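Local coordinates for coat protein (Sulfolobus turreted icosahedral virus, PDB 2BBD) that forms the major building block of the icosahedral virus shell, with an architecture that points to common ancestry with bacterial and eukaryotic viruses, at residues T180-F191 with N304-P315. Numbering follows the deposited sequence.
Sequences TVLPKVIEIPTF and NVYSLYVSYVLP
The ring of Phe-191 meets Tyr-306 and Asn-304 with its edge. Tyr-306 OH lies near the ring plane, 3.5 Å from Phe-191 CE1, and Asn-304 CG sits at the same edge. Pro-189 CB meets the Tyr-306 ring obliquely, 3.5 Å from Tyr-306 CE1, and that ring also meets the ring of Tyr-217. Ser-307 OG, which bonds to Gln-214 OE1, lies 3.0 Å above one face of the Tyr-309 ring, toward its rim, while Ile-186 O sits at the edge. Ile-188 CG1, anti to the carbonyl carbon (chi1 -54°), starts an extended chain that brings Ile-188 CD1 obliquely to within 3.9 Å of Tyr-309 CE2. On the sheet face of Tyr-306, Val-185 CG1 packs 3.6 Å from Leu-308 CD2. Just before strand 182-193, Val-181 CG1 touches Tyr-312 CD2; Pro-315 CD, past the end of the other strand, lies 3.0 Å from Thr-180 O.

The backbones pair antiparallel. Paired bonds link Leu-182 with Val-313, Ile-188 with Ser-307 and Thr-190 with Val-305. Tyr-309 N to Ile-186 O is sound, but the return bond from Ile-186 N to Tyr-309 O is weak (3.2 Å, 135° at the hydrogen). Strand 72-78 flanks 182-193, and strand 210-219 flanks 303-313, so the pair is interior to one mixed sheet of the double jelly-roll, the capsid fold behind the shared ancestry.

The Glu-187 carboxylate bonds to Tyr-217 OH and Ser-78 OG, and Tyr-312 OH bonds to Asp-282, one strand further on. The chemistry thus combines a backbone seam with one weak bond near its middle, aromatic and aliphatic contacts, and side-chain bonds to both flanking strands.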
ATOM      1  N   THR A 180     -21.506  -3.410   1.449  1.00 33.30           N
ATOM      2  CA  THR A 180     -20.310  -2.587   1.399  1.00 31.52           C
ATOM      3  C   THR A 180     -19.036  -3.250   1.931  1.00 31.95           C
ATOM      4  O   THR A 180     -19.014  -3.800   3.034  1.00 30.28           O
ATOM      5  CB  THR A 180     -20.519  -1.260   2.171  1.00 31.79           C
ATOM      6  OG1 THR A 180     -21.470  -0.444   1.474  1.00 28.52           O
ATOM      7  CG2 THR A 180     -19.192  -0.496   2.305  1.00 31.06           C
ATOM      8  N   VAL A 181     -17.981  -3.184   1.124  1.00 29.95           N
ATOM      9  CA  VAL A 181     -16.676  -3.701   1.501  1.00 29.96           C
ATOM     10  C   VAL A 181     -15.758  -2.480   1.592  1.00 29.07           C
ATOM     11  O   VAL A 181     -15.519  -1.799   0.594  1.00 29.45           O
ATOM     12  CB  VAL A 181     -16.101  -4.680   0.444  1.00 29.31           C
ATOM     13  CG1 VAL A 181     -14.723  -5.155   0.880  1.00 30.63           C
ATOM     14  CG2 VAL A 181     -17.033  -5.871   0.269  1.00 28.94           C
ATOM     15  N   LEU A 182     -15.260  -2.204   2.791  1.00 28.67           N
ATOM     16  CA  LEU A 182     -14.372  -1.067   3.022  1.00 29.13           C
ATOM     17  C   LEU A 182     -12.901  -1.469   3.111  1.00 30.35           C
ATOM     18  O   LEU A 182     -12.512  -2.233   3.992  1.00 28.93           O
ATOM     19  CB  LEU A 182     -14.743  -0.358   4.327  1.00 30.41           C
ATOM     20  CG  LEU A 182     -16.126   0.284   4.438  1.00 31.03           C
ATOM     21  CD1 LEU A 182     -16.279   0.922   5.814  1.00 31.19           C
ATOM     22  CD2 LEU A 182     -16.290   1.321   3.339  1.00 29.97           C
ATOM     23  N   PRO A 183     -12.063  -0.958   2.198  1.00 30.72           N
ATOM     24  CA  PRO A 183     -10.647  -1.314   2.266  1.00 29.88           C
ATOM     25  C   PRO A 183     -10.028  -0.717   3.527  1.00 29.55           C
ATOM     26  O   PRO A 183     -10.438   0.351   3.980  1.00 28.58           O
ATOM     27  CB  PRO A 183     -10.079  -0.709   0.983  1.00 29.93           C
ATOM     28  CG  PRO A 183     -10.967   0.483   0.755  1.00 32.18           C
ATOM     29  CD  PRO A 183     -12.333  -0.081   1.046  1.00 29.79           C
ATOM     30  N   LYS A 184      -9.078  -1.442   4.113  1.00 28.63           N
ATOM     31  CA  LYS A 184      -8.367  -0.996   5.310  1.00 27.16           C
ATOM     32  C   LYS A 184      -6.898  -1.369   5.084  1.00 26.79           C
ATOM     33  O   LYS A 184      -6.388  -2.344   5.637  1.00 27.28           O
ATOM     34  CB  LYS A 184      -8.908  -1.697   6.552  1.00 26.72           C
ATOM     35  CG  LYS A 184      -8.343  -1.151   7.859  1.00 27.90           C
ATOM     36  CD  LYS A 184      -8.815  -1.980   9.038  1.00 30.21           C
ATOM     37  CE  LYS A 184      -8.347  -1.398  10.363  1.00 33.57           C
ATOM     38  NZ  LYS A 184      -8.973  -0.072  10.648  1.00 36.36           N
ATOM     39  N   VAL A 185      -6.236  -0.577   4.248  1.00 25.67           N
ATOM     40  CA  VAL A 185      -4.840  -0.791   3.879  1.00 23.92           C
ATOM     41  C   VAL A 185      -3.923   0.049   4.757  1.00 23.80           C
ATOM     42  O   VAL A 185      -3.770   1.249   4.548  1.00 21.38           O
ATOM     43  CB  VAL A 185      -4.651  -0.433   2.398  1.00 22.63           C
ATOM     44  CG1 VAL A 185      -3.229  -0.718   1.953  1.00 20.30           C
ATOM     45  CG2 VAL A 185      -5.660  -1.224   1.559  1.00 19.87           C
ATOM     46  N   ILE A 186      -3.305  -0.602   5.735  1.00 23.76           N
ATOM     47  CA  ILE A 186      -2.451   0.089   6.687  1.00 23.50           C
ATOM     48  C   ILE A 186      -1.028  -0.459   6.740  1.00 25.53           C
ATOM     49  O   ILE A 186      -0.817  -1.674   6.714  1.00 24.29           O
ATOM     50  CB  ILE A 186      -3.038  -0.014   8.113  1.00 24.29           C
ATOM     51  CG1 ILE A 186      -4.531   0.340   8.106  1.00 24.64           C
ATOM     52  CG2 ILE A 186      -2.263   0.889   9.050  1.00 23.63           C
ATOM     53  CD1 ILE A 186      -4.841   1.790   7.734  1.00 24.35           C
ATOM     54  N   GLU A 187      -0.054   0.443   6.828  1.00 24.15           N
ATOM     55  CA  GLU A 187       1.335   0.022   6.917  1.00 23.09           C
ATOM     56  C   GLU A 187       1.783   0.151   8.367  1.00 22.97           C
ATOM     57  O   GLU A 187       1.639   1.210   8.980  1.00 25.15           O
ATOM     58  CB  GLU A 187       2.234   0.874   6.012  1.00 19.96           C
ATOM     59  CG  GLU A 187       3.598   0.243   5.796  1.00 23.89           C
ATOM     60  CD  GLU A 187       4.486   1.036   4.858  1.00 25.48           C
ATOM     61  OE1 GLU A 187       5.246   0.411   4.096  1.00 30.50           O
ATOM     62  OE2 GLU A 187       4.440   2.278   4.886  1.00 25.66           O
ATOM     63  N   ILE A 188       2.325  -0.932   8.913  1.00 24.40           N
ATOM     64  CA  ILE A 188       2.786  -0.958  10.294  1.00 25.22           C
ATOM     65  C   ILE A 188       4.249  -1.361  10.375  1.00 25.90           C
ATOM     66  O   ILE A 188       4.643  -2.434   9.911  1.00 24.80           O
ATOM     67  CB  ILE A 188       1.957  -1.947  11.133  1.00 26.86           C
ATOM     68  CG1 ILE A 188       0.470  -1.619  10.990  1.00 27.16           C
ATOM     69  CG2 ILE A 188       2.388  -1.871  12.599  1.00 25.29           C
ATOM     70  CD1 ILE A 188      -0.428  -2.603  11.690  1.00 29.18           C
ATOM     71  N   PRO A 189       5.080  -0.496  10.968  1.00 27.15           N
ATOM     72  CA  PRO A 189       6.509  -0.780  11.096  1.00 25.85           C
ATOM     73  C   PRO A 189       6.857  -1.520  12.382  1.00 26.52           C
ATOM     74  O   PRO A 189       6.058  -1.580  13.312  1.00 26.40           O
ATOM     75  CB  PRO A 189       7.120   0.607  11.073  1.00 26.03           C
ATOM     76  CG  PRO A 189       6.121   1.393  11.905  1.00 24.57           C
ATOM     77  CD  PRO A 189       4.776   0.889  11.389  1.00 24.28           C
ATOM     78  N   THR A 190       8.054  -2.096  12.403  1.00 26.90           N
ATOM     79  CA  THR A 190       8.589  -2.783  13.575  1.00 26.42           C
ATOM     80  C   THR A 190      10.085  -2.505  13.512  1.00 27.37           C
ATOM     81  O   THR A 190      10.795  -3.008  12.634  1.00 28.51           O
ATOM     82  CB  THR A 190       8.376  -4.309  13.555  1.00 25.58           C
ATOM     83  OG1 THR A 190       6.973  -4.614  13.594  1.00 27.13           O
ATOM     84  CG2 THR A 190       9.052  -4.931  14.773  1.00 22.31           C
ATOM     85  N   PHE A 191      10.557  -1.689  14.440  1.00 26.47           N
ATOM     86  CA  PHE A 191      11.954  -1.319  14.463  1.00 26.64           C
ATOM     87  C   PHE A 191      12.842  -2.247  15.281  1.00 27.75           C
ATOM     88  O   PHE A 191      12.383  -2.957  16.173  1.00 28.06           O
ATOM     89  CB  PHE A 191      12.090   0.117  14.979  1.00 24.81           C
ATOM     90  CG  PHE A 191      11.200   1.098  14.258  1.00 26.43           C
ATOM     91  CD1 PHE A 191      11.372   1.349  12.901  1.00 25.15           C
ATOM     92  CD2 PHE A 191      10.158   1.740  14.933  1.00 26.44           C
ATOM     93  CE1 PHE A 191      10.511   2.227  12.217  1.00 27.33           C
ATOM     94  CE2 PHE A 191       9.297   2.614  14.262  1.00 25.18           C
ATOM     95  CZ  PHE A 191       9.475   2.856  12.903  1.00 25.85           C
ATOM     96  N   ASN A 304      15.071  -2.874  10.244  1.00 25.70           N
ATOM     97  CA  ASN A 304      13.763  -2.349  10.557  1.00 24.30           C
ATOM     98  C   ASN A 304      12.837  -3.013   9.543  1.00 24.35           C
ATOM     99  O   ASN A 304      13.173  -3.127   8.362  1.00 25.35           O
ATOM    100  CB  ASN A 304      13.765  -0.827  10.442  1.00 22.56           C
ATOM    101  CG  ASN A 304      14.554  -0.171  11.566  1.00 25.44           C
ATOM    102  OD1 ASN A 304      14.569  -0.666  12.694  1.00 24.65           O
ATOM    103  ND2 ASN A 304      15.203   0.946  11.267  1.00 24.95           N
ATOM    104  N   VAL A 305      11.695  -3.489  10.023  1.00 23.70           N
ATOM    105  CA  VAL A 305      10.733  -4.183   9.186  1.00 22.22           C
ATOM    106  C   VAL A 305       9.459  -3.382   8.931  1.00 21.80           C
ATOM    107  O   VAL A 305       8.922  -2.736   9.830  1.00 22.88           O
ATOM    108  CB  VAL A 305      10.339  -5.533   9.831  1.00 22.14           C
ATOM    109  CG1 VAL A 305       9.425  -6.323   8.891  1.00 20.22           C
ATOM    110  CG2 VAL A 305      11.610  -6.328  10.192  1.00 20.76           C
ATOM    111  N   TYR A 306       8.969  -3.460   7.702  1.00 21.69           N
ATOM    112  CA  TYR A 306       7.755  -2.758   7.320  1.00 23.28           C
ATOM    113  C   TYR A 306       6.732  -3.703   6.739  1.00 23.95           C
ATOM    114  O   TYR A 306       7.018  -4.453   5.809  1.00 24.85           O
ATOM    115  CB  TYR A 306       8.096  -1.663   6.323  1.00 21.60           C
ATOM    116  CG  TYR A 306       8.986  -0.633   6.950  1.00 22.29           C
ATOM    117  CD1 TYR A 306       8.455   0.365   7.767  1.00 23.11           C
ATOM    118  CD2 TYR A 306      10.367  -0.701   6.796  1.00 20.95           C
ATOM    119  CE1 TYR A 306       9.279   1.265   8.411  1.00 24.05           C
ATOM    120  CE2 TYR A 306      11.199   0.184   7.437  1.00 21.53           C
ATOM    121  CZ  TYR A 306      10.656   1.169   8.245  1.00 23.82           C
ATOM    122  OH  TYR A 306      11.495   2.041   8.899  1.00 22.78           O
ATOM    123  N   SER A 307       5.533  -3.662   7.309  1.00 23.28           N
ATOM    124  CA  SER A 307       4.451  -4.516   6.865  1.00 22.66           C
ATOM    125  C   SER A 307       3.249  -3.699   6.376  1.00 23.77           C
ATOM    126  O   SER A 307       2.617  -2.968   7.147  1.00 23.41           O
ATOM    127  CB  SER A 307       4.021  -5.429   8.009  1.00 21.39           C
ATOM    128  OG  SER A 307       2.919  -6.222   7.636  1.00 24.08           O
ATOM    129  N   LEU A 308       2.951  -3.823   5.089  1.00 22.92           N
ATOM    130  CA  LEU A 308       1.815  -3.123   4.498  1.00 22.91           C
ATOM    131  C   LEU A 308       0.700  -4.146   4.315  1.00 23.85           C
ATOM    132  O   LEU A 308       0.790  -5.056   3.476  1.00 25.02           O
ATOM    133  CB  LEU A 308       2.209  -2.500   3.155  1.00 20.99           C
ATOM    134  CG  LEU A 308       1.192  -1.550   2.502  1.00 22.40           C
ATOM    135  CD1 LEU A 308       1.885  -0.735   1.419  1.00 24.42           C
ATOM    136  CD2 LEU A 308       0.039  -2.331   1.917  1.00 19.09           C
ATOM    137  N   TYR A 309      -0.348  -3.991   5.114  1.00 23.95           N
ATOM    138  CA  TYR A 309      -1.494  -4.895   5.080  1.00 23.98           C
ATOM    139  C   TYR A 309      -2.619  -4.513   4.134  1.00 24.87           C
ATOM    140  O   TYR A 309      -3.263  -3.471   4.292  1.00 26.83           O
ATOM    141  CB  TYR A 309      -2.077  -5.025   6.479  1.00 22.34           C
ATOM    142  CG  TYR A 309      -1.160  -5.711   7.447  1.00 24.31           C
ATOM    143  CD1 TYR A 309      -0.936  -7.081   7.365  1.00 20.86           C
ATOM    144  CD2 TYR A 309      -0.541  -4.997   8.464  1.00 22.99           C
ATOM    145  CE1 TYR A 309      -0.124  -7.722   8.283  1.00 26.08           C
ATOM    146  CE2 TYR A 309       0.273  -5.624   9.384  1.00 24.77           C
ATOM    147  CZ  TYR A 309       0.476  -6.985   9.292  1.00 25.19           C
ATOM    148  OH  TYR A 309       1.266  -7.611  10.217  1.00 28.06           O
ATOM    149  N   VAL A 310      -2.858  -5.353   3.142  1.00 24.17           N
ATOM    150  CA  VAL A 310      -3.952  -5.088   2.238  1.00 25.50           C
ATOM    151  C   VAL A 310      -5.131  -5.865   2.815  1.00 25.93           C
ATOM    152  O   VAL A 310      -5.291  -7.055   2.550  1.00 26.44           O
ATOM    153  CB  VAL A 310      -3.645  -5.564   0.811  1.00 24.08           C
ATOM    154  CG1 VAL A 310      -4.843  -5.317  -0.071  1.00 23.55           C
ATOM    155  CG2 VAL A 310      -2.426  -4.813   0.262  1.00 23.16           C
ATOM    156  N   SER A 311      -5.932  -5.180   3.628  1.00 26.80           N
ATOM    157  CA  SER A 311      -7.094  -5.773   4.277  1.00 26.66           C
ATOM    158  C   SER A 311      -8.379  -4.986   3.986  1.00 28.72           C
ATOM    159  O   SER A 311      -8.343  -3.906   3.395  1.00 28.88           O
ATOM    160  CB  SER A 311      -6.877  -5.811   5.795  1.00 25.27           C
ATOM    161  OG  SER A 311      -5.713  -6.544   6.147  1.00 30.29           O
ATOM    162  N   TYR A 312      -9.513  -5.546   4.404  1.00 29.21           N
ATOM    163  CA  TYR A 312     -10.809  -4.897   4.239  1.00 30.09           C
ATOM    164  C   TYR A 312     -11.728  -5.258   5.404  1.00 31.93           C
ATOM    165  O   TYR A 312     -11.474  -6.212   6.142  1.00 31.37           O
ATOM    166  CB  TYR A 312     -11.468  -5.279   2.912  1.00 30.67           C
ATOM    167  CG  TYR A 312     -11.652  -6.761   2.685  1.00 32.70           C
ATOM    168  CD1 TYR A 312     -10.625  -7.533   2.138  1.00 31.52           C
ATOM    169  CD2 TYR A 312     -12.858  -7.390   3.000  1.00 33.40           C
ATOM    170  CE1 TYR A 312     -10.793  -8.886   1.907  1.00 32.44           C
ATOM    171  CE2 TYR A 312     -13.039  -8.755   2.770  1.00 33.40           C
ATOM    172  CZ  TYR A 312     -11.998  -9.494   2.226  1.00 34.63           C
ATOM    173  OH  TYR A 312     -12.147 -10.845   2.013  1.00 36.08           O
ATOM    174  N   VAL A 313     -12.788  -4.477   5.567  1.00 30.77           N
ATOM    175  CA  VAL A 313     -13.737  -4.686   6.645  1.00 30.37           C
ATOM    176  C   VAL A 313     -15.146  -4.549   6.104  1.00 31.05           C
ATOM    177  O   VAL A 313     -15.399  -3.739   5.207  1.00 31.18           O
ATOM    178  CB  VAL A 313     -13.553  -3.629   7.763  1.00 30.32           C
ATOM    179  CG1 VAL A 313     -14.662  -3.766   8.803  1.00 31.09           C
ATOM    180  CG2 VAL A 313     -12.198  -3.787   8.415  1.00 29.80           C
ATOM    181  N   LEU A 314     -16.056  -5.354   6.644  1.00 30.87           N
ATOM    182  CA  LEU A 314     -17.462  -5.300   6.251  1.00 33.09           C
ATOM    183  C   LEU A 314     -18.166  -4.542   7.366  1.00 32.10           C
ATOM    184  O   LEU A 314     -18.287  -5.040   8.483  1.00 31.92           O
ATOM    185  CB  LEU A 314     -18.061  -6.700   6.142  1.00 31.31           C
ATOM    186  CG  LEU A 314     -17.342  -7.706   5.246  1.00 34.83           C
ATOM    187  CD1 LEU A 314     -18.258  -8.910   5.058  1.00 37.33           C
ATOM    188  CD2 LEU A 314     -17.007  -7.091   3.901  1.00 34.87           C
ATOM    189  N   PRO A 315     -18.629  -3.319   7.080  1.00 31.36           N
ATOM    190  CA  PRO A 315     -19.311  -2.528   8.108  1.00 32.43           C
ATOM    191  C   PRO A 315     -20.565  -3.197   8.679  1.00 32.32           C
ATOM    192  O   PRO A 315     -20.969  -2.907   9.798  1.00 34.81           O
ATOM    193  CB  PRO A 315     -19.603  -1.211   7.388  1.00 30.60           C
ATOM    194  CG  PRO A 315     -19.775  -1.638   5.963  1.00 31.83           C
ATOM    195  CD  PRO A 315     -18.651  -2.632   5.777  1.00 29.89           C
TER